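Local coordinates for 6-phosphogluconolactonase (Thermotoga maritima, PDB 1VL1), which hydrolyses 6-phosphogluconolactone to 6-phosphogluconate, the second step in the oxidative stage of the pentose phosphate pathway, at residues T35-L40 against D45-V50; L64-F69 against F101-I106; T135-L140 against R221-T226. One frame throughout, in Å; residues are numbered along the deposited sequence.

Contact 1: residues T35-L40 against D45-V50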
loop_
_atom_site.group_PDB
_atom_site.type_symbol
_atom_site.label_atom_id
_atom_site.label_comp_id
_atom_site.label_asym_id
_atom_site.label_seq_id
_atom_site.Cartn_x
_atom_site.Cartn_y
_atom_site.Cartn_z
ATOM N N THR A 35 6.652 6.049 -14.584
ATOM C CA THR A 35 7.055 7.433 -14.829
ATOM C C THR A 35 7.372 8.161 -13.533
ATOM O O THR A 35 8.389 8.864 -13.445
ATOM C CB THR A 35 5.944 8.151 -15.598
ATOM O OG1 THR A 35 5.921 7.617 -16.922
ATOM C CG2 THR A 35 6.277 9.607 -15.809
ATOM N N LYS A 36 6.525 7.948 -12.530
ATOM C CA LYS A 36 6.698 8.597 -11.236
ATOM C C LYS A 36 7.942 8.123 -10.524
ATOM O O LYS A 36 8.686 8.925 -9.989
ATOM C CB LYS A 36 5.507 8.377 -10.330
ATOM C CG LYS A 36 5.583 9.223 -9.065
ATOM C CD LYS A 36 5.330 10.685 -9.384
ATOM C CE LYS A 36 6.433 11.613 -8.899
ATOM N NZ LYS A 36 6.192 13.058 -9.271
ATOM N N MET A 37 8.152 6.811 -10.525
ATOM C CA MET A 37 9.308 6.217 -9.881
ATOM C C MET A 37 10.576 6.689 -10.560
ATOM O O MET A 37 11.564 6.995 -9.912
ATOM C CB MET A 37 9.212 4.694 -9.905
ATOM C CG MET A 37 8.076 4.139 -8.989
ATOM S SD MET A 37 7.953 2.318 -8.986
ATOM C CE MET A 37 9.557 1.955 -8.344
ATOM N N GLU A 38 10.568 6.741 -11.881
ATOM C CA GLU A 38 11.731 7.241 -12.606
ATOM C C GLU A 38 12.015 8.723 -12.316
ATOM O O GLU A 38 13.176 9.124 -12.165
ATOM C CB GLU A 38 11.584 6.969 -14.089
ATOM C CG GLU A 38 11.774 5.520 -14.469
ATOM C CD GLU A 38 13.233 5.081 -14.457
ATOM O OE1 GLU A 38 13.966 5.316 -13.470
ATOM O OE2 GLU A 38 13.668 4.516 -15.466
ATOM N N LYS A 39 10.970 9.534 -12.220
ATOM C CA LYS A 39 11.144 10.927 -11.793
ATOM C C LYS A 39 11.766 11.018 -10.381
ATOM O O LYS A 39 12.693 11.788 -10.151
ATOM C CB LYS A 39 9.794 11.693 -11.840
ATOM C CG LYS A 39 9.249 11.966 -13.252
ATOM C CD LYS A 39 7.819 12.652 -13.288
ATOM C CE LYS A 39 6.703 11.745 -12.755
ATOM N NZ LYS A 39 5.261 12.114 -13.025
ATOM N N LEU A 40 11.276 10.197 -9.469
ATOM C CA LEU A 40 11.741 10.227 -8.085
ATOM C C LEU A 40 13.230 9.914 -8.072
ATOM O O LEU A 40 14.013 10.619 -7.454
ATOM C CB LEU A 40 10.908 9.284 -7.203
ATOM C CG LEU A 40 9.487 9.800 -6.856
ATOM C CD1 LEU A 40 8.618 8.706 -6.345
ATOM C CD2 LEU A 40 9.583 10.897 -5.830
ATOM N N ASP A 45 18.629 9.483 -4.384
ATOM C CA ASP A 45 19.421 8.268 -4.494
ATOM C C ASP A 45 18.569 7.061 -4.146
ATOM O O ASP A 45 18.648 6.046 -4.830
ATOM C CB ASP A 45 20.629 8.405 -3.562
ATOM C CG ASP A 45 21.427 7.108 -3.358
ATOM O OD1 ASP A 45 21.483 6.241 -4.271
ATOM O OD2 ASP A 45 22.083 6.905 -2.294
ATOM N N LYS A 46 17.763 7.167 -3.096
ATOM C CA LYS A 46 16.918 6.050 -2.655
ATOM C C LYS A 46 15.474 6.507 -2.613
ATOM O O LYS A 46 15.194 7.646 -2.232
ATOM C CB LYS A 46 17.313 5.582 -1.262
ATOM C CG LYS A 46 18.796 5.349 -1.116
ATOM C CD LYS A 46 19.134 4.678 0.226
ATOM C CE LYS A 46 19.010 5.653 1.403
ATOM N NZ LYS A 46 19.514 5.136 2.722
ATOM N N ILE A 47 14.572 5.635 -2.991
ATOM C CA ILE A 47 13.161 5.959 -2.846
ATOM C C ILE A 47 12.473 4.914 -1.978
ATOM O O ILE A 47 12.932 3.745 -1.904
ATOM C CB ILE A 47 12.458 6.176 -4.216
ATOM C CG1 ILE A 47 12.413 4.877 -5.043
ATOM C CG2 ILE A 47 13.170 7.262 -5.020
ATOM C CD1 ILE A 47 11.351 4.895 -6.155
ATOM N N PHE A 48 11.359 5.323 -1.344
ATOM C CA PHE A 48 10.676 4.499 -0.381
ATOM C C PHE A 48 9.226 4.379 -0.784
ATOM O O PHE A 48 8.522 5.411 -0.934
ATOM C CB PHE A 48 10.809 5.064 1.029
ATOM C CG PHE A 48 12.223 5.210 1.421
ATOM C CD1 PHE A 48 12.918 6.362 1.046
ATOM C CD2 PHE A 48 12.917 4.177 2.018
ATOM C CE1 PHE A 48 14.257 6.506 1.309
ATOM C CE2 PHE A 48 14.307 4.319 2.301
ATOM C CZ PHE A 48 14.954 5.479 1.949
ATOM N N VAL A 49 8.827 3.138 -1.019
ATOM C CA VAL A 49 7.511 2.794 -1.588
ATOM C C VAL A 49 6.706 1.848 -0.684
ATOM O O VAL A 49 7.153 0.775 -0.343
ATOM C CB VAL A 49 7.652 2.194 -3.006
ATOM C CG1 VAL A 49 6.295 1.992 -3.638
ATOM C CG2 VAL A 49 8.586 3.057 -3.883
ATOM N N VAL A 50 5.475 2.263 -0.320
ATOM C CA VAL A 50 4.519 1.477 0.463
ATOM C C VAL A 50 3.606 0.721 -0.515
ATOM O O VAL A 50 3.153 1.315 -1.515
ATOM C CB VAL A 50 3.632 2.342 1.345
ATOM C CG1 VAL A 50 2.495 1.506 1.966
ATOM C CG2 VAL A 50 4.445 2.988 2.422
#
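M37 and L40, one turn apart on helix 25-43, meet I47 on the first position of strand 47-51, and the contact is wholly apolar. M37 reaches the strand only with its terminal methyl. Its chain is straight as far as SD and then folds at chi3 (61°), which turns CE to within 4.1 Å of I47 CD1, the two side chains crossing at about a right angle. L40 comes closer with its root than with its branches: CB of L40 lies 3.7 Å from CG2 of I47, where the backbones of helix and strand also approach most nearly. I47 therefore divides its two branches between the two helix residues. CG1 sits between the backbone N and the carbonyl carbon (chi1 66°), carrying CD1 out to the methionine, while CG2 is left beside L40. All three touching residues are buried. After a short connection helix 25-43 is followed by strand 47-51, and it packs on the sheet that this strand forms with its parallel neighbours 74-82 and 140-143, consistent with the Rossmann-like alpha/beta fold of the family; M37 spans that surface, touching I74 of one neighbour and L140 of the other.

Contact 2: residues L64-F69 against F101-I106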
loop_
_atom_site.group_PDB
_atom_site.type_symbol
_atom_site.label_atom_id
_atom_site.label_comp_id
_atom_site.label_asym_id
_atom_site.label_seq_id
_atom_site.Cartn_x
_atom_site.Cartn_y
_atom_site.Cartn_z
ATOM N N LEU A 64 5.187 -4.449 -13.017
ATOM C CA LEU A 64 6.270 -3.558 -12.521
ATOM C C LEU A 64 7.563 -4.325 -12.322
ATOM O O LEU A 64 8.641 -3.836 -12.630
ATOM C CB LEU A 64 5.899 -2.853 -11.222
ATOM C CG LEU A 64 5.009 -1.636 -11.388
ATOM C CD1 LEU A 64 4.443 -1.223 -10.073
ATOM C CD2 LEU A 64 5.831 -0.483 -12.012
ATOM N N ALA A 65 7.445 -5.572 -11.865
ATOM C CA ALA A 65 8.622 -6.409 -11.618
ATOM C C ALA A 65 9.453 -6.654 -12.849
ATOM O O ALA A 65 10.627 -7.013 -12.729
ATOM C CB ALA A 65 8.228 -7.725 -11.006
ATOM N N GLU A 66 8.841 -6.483 -14.009
ATOM C CA GLU A 66 9.483 -6.706 -15.286
ATOM C C GLU A 66 10.203 -5.458 -15.824
ATOM O O GLU A 66 10.930 -5.552 -16.806
ATOM C CB GLU A 66 8.439 -7.219 -16.300
ATOM C CG GLU A 66 7.907 -8.597 -15.904
ATOM C CD GLU A 66 6.634 -9.028 -16.614
ATOM O OE1 GLU A 66 6.215 -8.379 -17.630
ATOM O OE2 GLU A 66 6.051 -10.042 -16.125
ATOM N N GLN A 67 10.034 -4.307 -15.172
ATOM C CA GLN A 67 10.624 -3.068 -15.673
ATOM C C GLN A 67 12.110 -3.041 -15.282
ATOM O O GLN A 67 12.470 -3.616 -14.272
ATOM C CB GLN A 67 9.909 -1.851 -15.074
ATOM C CG GLN A 67 8.388 -1.801 -15.228
ATOM C CD GLN A 67 7.969 -1.944 -16.645
ATOM O OE1 GLN A 67 8.157 -1.024 -17.413
ATOM N NE2 GLN A 67 7.398 -3.101 -17.013
ATOM N N LYS A 68 12.945 -2.353 -16.057
ATOM C CA LYS A 68 14.365 -2.201 -15.748
ATOM C C LYS A 68 14.502 -0.953 -14.859
ATOM O O LYS A 68 14.697 0.165 -15.329
ATOM C CB LYS A 68 15.203 -2.087 -17.009
ATOM C CG LYS A 68 15.286 -3.386 -17.846
ATOM C CD LYS A 68 15.694 -4.662 -17.053
ATOM C CE LYS A 68 15.821 -5.851 -18.006
ATOM N NZ LYS A 68 16.259 -7.157 -17.342
ATOM N N PHE A 69 14.347 -1.181 -13.567
ATOM C CA PHE A 69 14.662 -0.206 -12.512
ATOM C C PHE A 69 15.977 -0.577 -11.861
ATOM O O PHE A 69 16.420 -1.764 -11.934
ATOM C CB PHE A 69 13.593 -0.218 -11.442
ATOM C CG PHE A 69 12.266 0.347 -11.873
ATOM C CD1 PHE A 69 12.129 1.684 -12.133
ATOM C CD2 PHE A 69 11.134 -0.468 -11.925
ATOM C CE1 PHE A 69 10.886 2.203 -12.509
ATOM C CE2 PHE A 69 9.895 0.047 -12.276
ATOM C CZ PHE A 69 9.781 1.384 -12.591
ATOM N N PHE A 101 8.723 -9.441 -5.188
ATOM C CA PHE A 101 9.993 -9.525 -4.440
ATOM C C PHE A 101 10.876 -10.669 -4.878
ATOM O O PHE A 101 12.086 -10.606 -4.720
ATOM C CB PHE A 101 9.789 -9.592 -2.919
ATOM C CG PHE A 101 8.976 -8.488 -2.310
ATOM C CD1 PHE A 101 9.018 -7.163 -2.755
ATOM C CD2 PHE A 101 8.159 -8.785 -1.196
ATOM C CE1 PHE A 101 8.229 -6.208 -2.127
ATOM C CE2 PHE A 101 7.453 -7.823 -0.572
ATOM C CZ PHE A 101 7.477 -6.545 -1.045
ATOM N N SER A 102 10.269 -11.741 -5.364
ATOM C CA SER A 102 11.008 -12.939 -5.804
ATOM C C SER A 102 11.238 -12.897 -7.316
ATOM O O SER A 102 11.910 -13.798 -7.876
ATOM C CB SER A 102 10.207 -14.187 -5.424
ATOM O OG SER A 102 9.125 -14.478 -6.366
ATOM N N ARG A 103 10.635 -11.904 -8.018
ATOM C CA ARG A 103 10.748 -11.808 -9.465
ATOM C C ARG A 103 11.698 -10.720 -9.940
ATOM O O ARG A 103 12.516 -10.950 -10.851
ATOM C CB ARG A 103 9.387 -11.709 -10.097
ATOM C CG ARG A 103 8.630 -13.027 -10.064
ATOM C CD ARG A 103 7.208 -12.946 -10.623
ATOM N NE ARG A 103 7.188 -12.853 -12.088
ATOM C CZ ARG A 103 6.904 -11.759 -12.796
ATOM N NH1 ARG A 103 6.648 -10.610 -12.212
ATOM N NH2 ARG A 103 6.923 -11.811 -14.129
ATOM N N ALA A 104 11.648 -9.555 -9.349
ATOM C CA ALA A 104 12.685 -8.568 -9.551
ATOM C C ALA A 104 13.842 -8.820 -8.595
ATOM O O ALA A 104 13.649 -9.311 -7.484
ATOM C CB ALA A 104 12.093 -7.190 -9.290
ATOM N N LYS A 105 15.053 -8.491 -9.012
ATOM C CA LYS A 105 16.226 -8.718 -8.153
ATOM C C LYS A 105 16.417 -7.525 -7.182
ATOM O O LYS A 105 17.351 -6.722 -7.287
ATOM C CB LYS A 105 17.446 -9.096 -8.996
ATOM C CG LYS A 105 17.291 -10.574 -9.525
ATOM C CD LYS A 105 18.339 -11.068 -10.560
ATOM C CE LYS A 105 17.897 -12.398 -11.209
ATOM N NZ LYS A 105 18.974 -13.287 -11.678
ATOM N N ILE A 106 15.497 -7.442 -6.237
ATOM C CA ILE A 106 15.529 -6.436 -5.202
ATOM C C ILE A 106 16.327 -6.988 -4.026
ATOM O O ILE A 106 16.019 -8.108 -3.521
ATOM C CB ILE A 106 14.104 -6.109 -4.776
ATOM C CG1 ILE A 106 13.206 -5.583 -5.933
ATOM C CG2 ILE A 106 14.123 -5.125 -3.615
ATOM C CD1 ILE A 106 11.674 -5.711 -5.678
#
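NH1 of R103 is gripped by two backbone carbonyls, E62 O and V99 O, from the ends of helices 57-64 and 92-101, while NH2 of the same guanidinium reaches E66. The salt bridge runs from R103 NH2 to E66 OE2 at 2.8 Å, with an N-H...O angle of 156°. OE2 alone makes this bond, lying close to the guanidinium plane and using its anti lone pair, the one turned from OE1; the carboxylate is itself rotated 67° against the guanidinium. The glutamate chain runs extended beyond CG, whereas the arginine bends at chi3 (74°), which turns its head toward the 64-67 turn; A65 CB comes to 3.5 Å from R103 NH1, obliquely to the guanidinium. A65 then leads inward to A104: its carbonyl O stands 3.7 Å from A104 CB, and the two CB atoms are 4.3 Å apart. With both carbonyls and the carboxylate engaged, the guanidinium should have little freedom to rotate. A type I turn, L64 to Q67, ends helix 57-64 here, and the contact ties it to the chain leaving helix 92-101; A65 also rests on L100 of that helix, and A104 on W71, just before strand 74-82.

Contact 3: residues T135-L140 against R221-T226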
loop_
_atom_site.group_PDB
_atom_site.type_symbol
_atom_site.label_atom_id
_atom_site.label_comp_id
_atom_site.label_asym_id
_atom_site.label_seq_id
_atom_site.Cartn_x
_atom_site.Cartn_y
_atom_site.Cartn_z
ATOM N N THR A 135 13.414 5.593 6.838
ATOM C CA THR A 135 13.035 6.901 6.313
ATOM C C THR A 135 12.068 7.631 7.244
ATOM O O THR A 135 11.362 6.984 8.009
ATOM C CB THR A 135 12.325 6.672 4.915
ATOM O OG1 THR A 135 12.007 7.939 4.332
ATOM C CG2 THR A 135 10.986 5.942 5.053
ATOM N N ASP A 136 11.989 8.962 7.143
ATOM C CA ASP A 136 10.911 9.715 7.832
ATOM C C ASP A 136 9.733 10.067 6.918
ATOM O O ASP A 136 8.730 10.704 7.341
ATOM C CB ASP A 136 11.441 10.989 8.492
ATOM C CG ASP A 136 12.188 11.897 7.539
ATOM O OD1 ASP A 136 12.290 11.655 6.314
ATOM O OD2 ASP A 136 12.756 12.927 8.020
ATOM N N GLN A 137 9.831 9.624 5.658
ATOM C CA GLN A 137 8.898 10.024 4.617
ATOM C C GLN A 137 8.851 8.973 3.520
ATOM O O GLN A 137 9.874 8.666 2.948
ATOM C CB GLN A 137 9.363 11.362 4.006
ATOM C CG GLN A 137 8.422 11.984 3.014
ATOM C CD GLN A 137 8.834 13.392 2.625
ATOM O OE1 GLN A 137 8.266 14.376 3.129
ATOM N NE2 GLN A 137 9.821 13.501 1.729
ATOM N N PHE A 138 7.672 8.436 3.211
ATOM C CA PHE A 138 7.526 7.616 2.016
ATOM C C PHE A 138 7.391 8.528 0.803
ATOM O O PHE A 138 6.813 9.636 0.878
ATOM C CB PHE A 138 6.317 6.713 2.124
ATOM C CG PHE A 138 6.322 5.810 3.302
ATOM C CD1 PHE A 138 7.290 4.816 3.427
ATOM C CD2 PHE A 138 5.345 5.892 4.259
ATOM C CE1 PHE A 138 7.291 3.962 4.523
ATOM C CE2 PHE A 138 5.310 5.009 5.341
ATOM C CZ PHE A 138 6.296 4.060 5.487
ATOM N N ASP A 139 7.930 8.082 -0.306
ATOM C CA ASP A 139 7.809 8.803 -1.584
ATOM C C ASP A 139 6.486 8.453 -2.277
ATOM O O ASP A 139 5.824 9.324 -2.848
ATOM C CB ASP A 139 8.988 8.433 -2.492
ATOM C CG ASP A 139 10.274 8.957 -1.976
ATOM O OD1 ASP A 139 10.452 10.205 -1.855
ATOM O OD2 ASP A 139 11.183 8.183 -1.629
ATOM N N LEU A 140 6.084 7.200 -2.159
ATOM C CA LEU A 140 4.955 6.705 -2.906
ATOM C C LEU A 140 4.247 5.626 -2.145
ATOM O O LEU A 140 4.914 4.779 -1.573
ATOM C CB LEU A 140 5.504 6.147 -4.182
ATOM C CG LEU A 140 4.595 5.610 -5.264
ATOM C CD1 LEU A 140 3.597 6.660 -5.676
ATOM C CD2 LEU A 140 5.403 5.256 -6.468
ATOM N N ARG A 221 -4.195 10.777 2.269
ATOM C CA ARG A 221 -3.859 11.736 1.230
ATOM C C ARG A 221 -2.378 11.888 1.100
ATOM O O ARG A 221 -1.653 11.899 2.115
ATOM C CB ARG A 221 -4.445 13.086 1.553
ATOM C CG ARG A 221 -5.924 13.114 1.790
ATOM C CD ARG A 221 -6.785 12.880 0.566
ATOM N NE ARG A 221 -8.206 12.817 0.988
ATOM C CZ ARG A 221 -9.067 13.810 1.016
ATOM N NH1 ARG A 221 -8.710 15.039 0.629
ATOM N NH2 ARG A 221 -10.311 13.578 1.456
ATOM N N GLY A 222 -1.898 12.064 -0.128
ATOM C CA GLY A 222 -0.499 12.369 -0.354
ATOM C C GLY A 222 -0.176 13.816 0.021
ATOM O O GLY A 222 -1.012 14.703 -0.060
ATOM N N LYS A 223 1.039 14.063 0.491
ATOM C CA LYS A 223 1.416 15.417 0.825
ATOM C C LYS A 223 1.459 16.327 -0.407
ATOM O O LYS A 223 1.201 17.541 -0.310
ATOM C CB LYS A 223 2.806 15.462 1.417
ATOM C CG LYS A 223 2.976 14.818 2.719
ATOM C CD LYS A 223 4.470 14.925 3.038
ATOM C CE LYS A 223 4.859 14.192 4.271
ATOM N NZ LYS A 223 6.341 14.253 4.467
ATOM N N GLU A 224 1.776 15.742 -1.560
ATOM C CA GLU A 224 1.846 16.455 -2.825
ATOM C C GLU A 224 0.594 16.192 -3.652
ATOM O O GLU A 224 -0.006 17.111 -4.214
ATOM C CB GLU A 224 3.094 16.048 -3.598
ATOM C CG GLU A 224 4.380 16.595 -3.009
ATOM C CD GLU A 224 4.401 18.101 -3.026
ATOM O OE1 GLU A 224 4.115 18.688 -4.104
ATOM O OE2 GLU A 224 4.680 18.710 -1.963
ATOM N N LYS A 225 0.206 14.933 -3.712
ATOM C CA LYS A 225 -0.910 14.511 -4.561
ATOM C C LYS A 225 -1.526 13.189 -4.162
ATOM O O LYS A 225 -0.838 12.309 -3.707
ATOM C CB LYS A 225 -0.422 14.385 -5.998
ATOM C CG LYS A 225 -1.496 14.614 -7.016
ATOM C CD LYS A 225 -0.951 14.618 -8.468
ATOM C CE LYS A 225 -0.018 15.745 -8.682
ATOM N NZ LYS A 225 0.074 16.159 -10.134
ATOM N N THR A 226 -2.845 13.072 -4.358
ATOM C CA THR A 226 -3.556 11.818 -4.266
ATOM C C THR A 226 -4.161 11.529 -5.636
ATOM O O THR A 226 -4.754 12.399 -6.270
ATOM C CB THR A 226 -4.666 11.900 -3.237
ATOM O OG1 THR A 226 -4.114 12.309 -1.976
ATOM C CG2 THR A 226 -5.277 10.609 -2.997
#
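K223 and Q137 carry the whole of this contact, each extending a nearly straight side chain across the gap between two loops. K223 is extended from CG to NZ, and this carries the amine to the amide of Q137. The glutamine is stretched too, CG standing opposite the backbone N (chi1 -174°), and the two chains meet at an oblique angle. K223 NZ is placed 2.3 Å from Q137 OE1, a hydrogen bond whose modelled length is implausibly short, so its exact geometry is doubtful. Each loop is braced by a bond of its own. T135 OG1 donates to Q137 O at 2.6 Å, approaching from above the carbonyl plane, and G222 N donates to T226 OG1 at 2.9 Å, closing the bend that leads into strand 225-231. Q137 also touches L191, ahead of strand 192-198, the strand lying between 140-143 and 225-231 in the sheet. A cationic amine meeting a neutral amide oxygen makes a charged-to-neutral hydrogen bond, not a salt bridge. The carboxylate of D136, its OD1 6.7 Å from K223 NZ, would offer at most a weak electrostatic balance at this surface site.

In the fold
Contact 1 is buried, contact 2 half so, and contact 3 lies at the surface, and the chemistry follows: apolar carbons alone, then alanines beside a salt bridge, then a single polar bond. Contacts 1 and 3 share the central mixed sheet, strands 47-51 and 140-143 being parallel neighbours: F48 O and V50 N probably bond to D139 N and L140 O, and V50 CG2 packs on the F138 ring. Contacts 1 and 2 meet through F69, whose CE1 touches M37 CB and E38 CG, both at 4.0 Å, joining helix 25-43 to the chain after helix 57-64. Contacts 2 and 3 do not touch, their nearest atoms being about 7 Å apart.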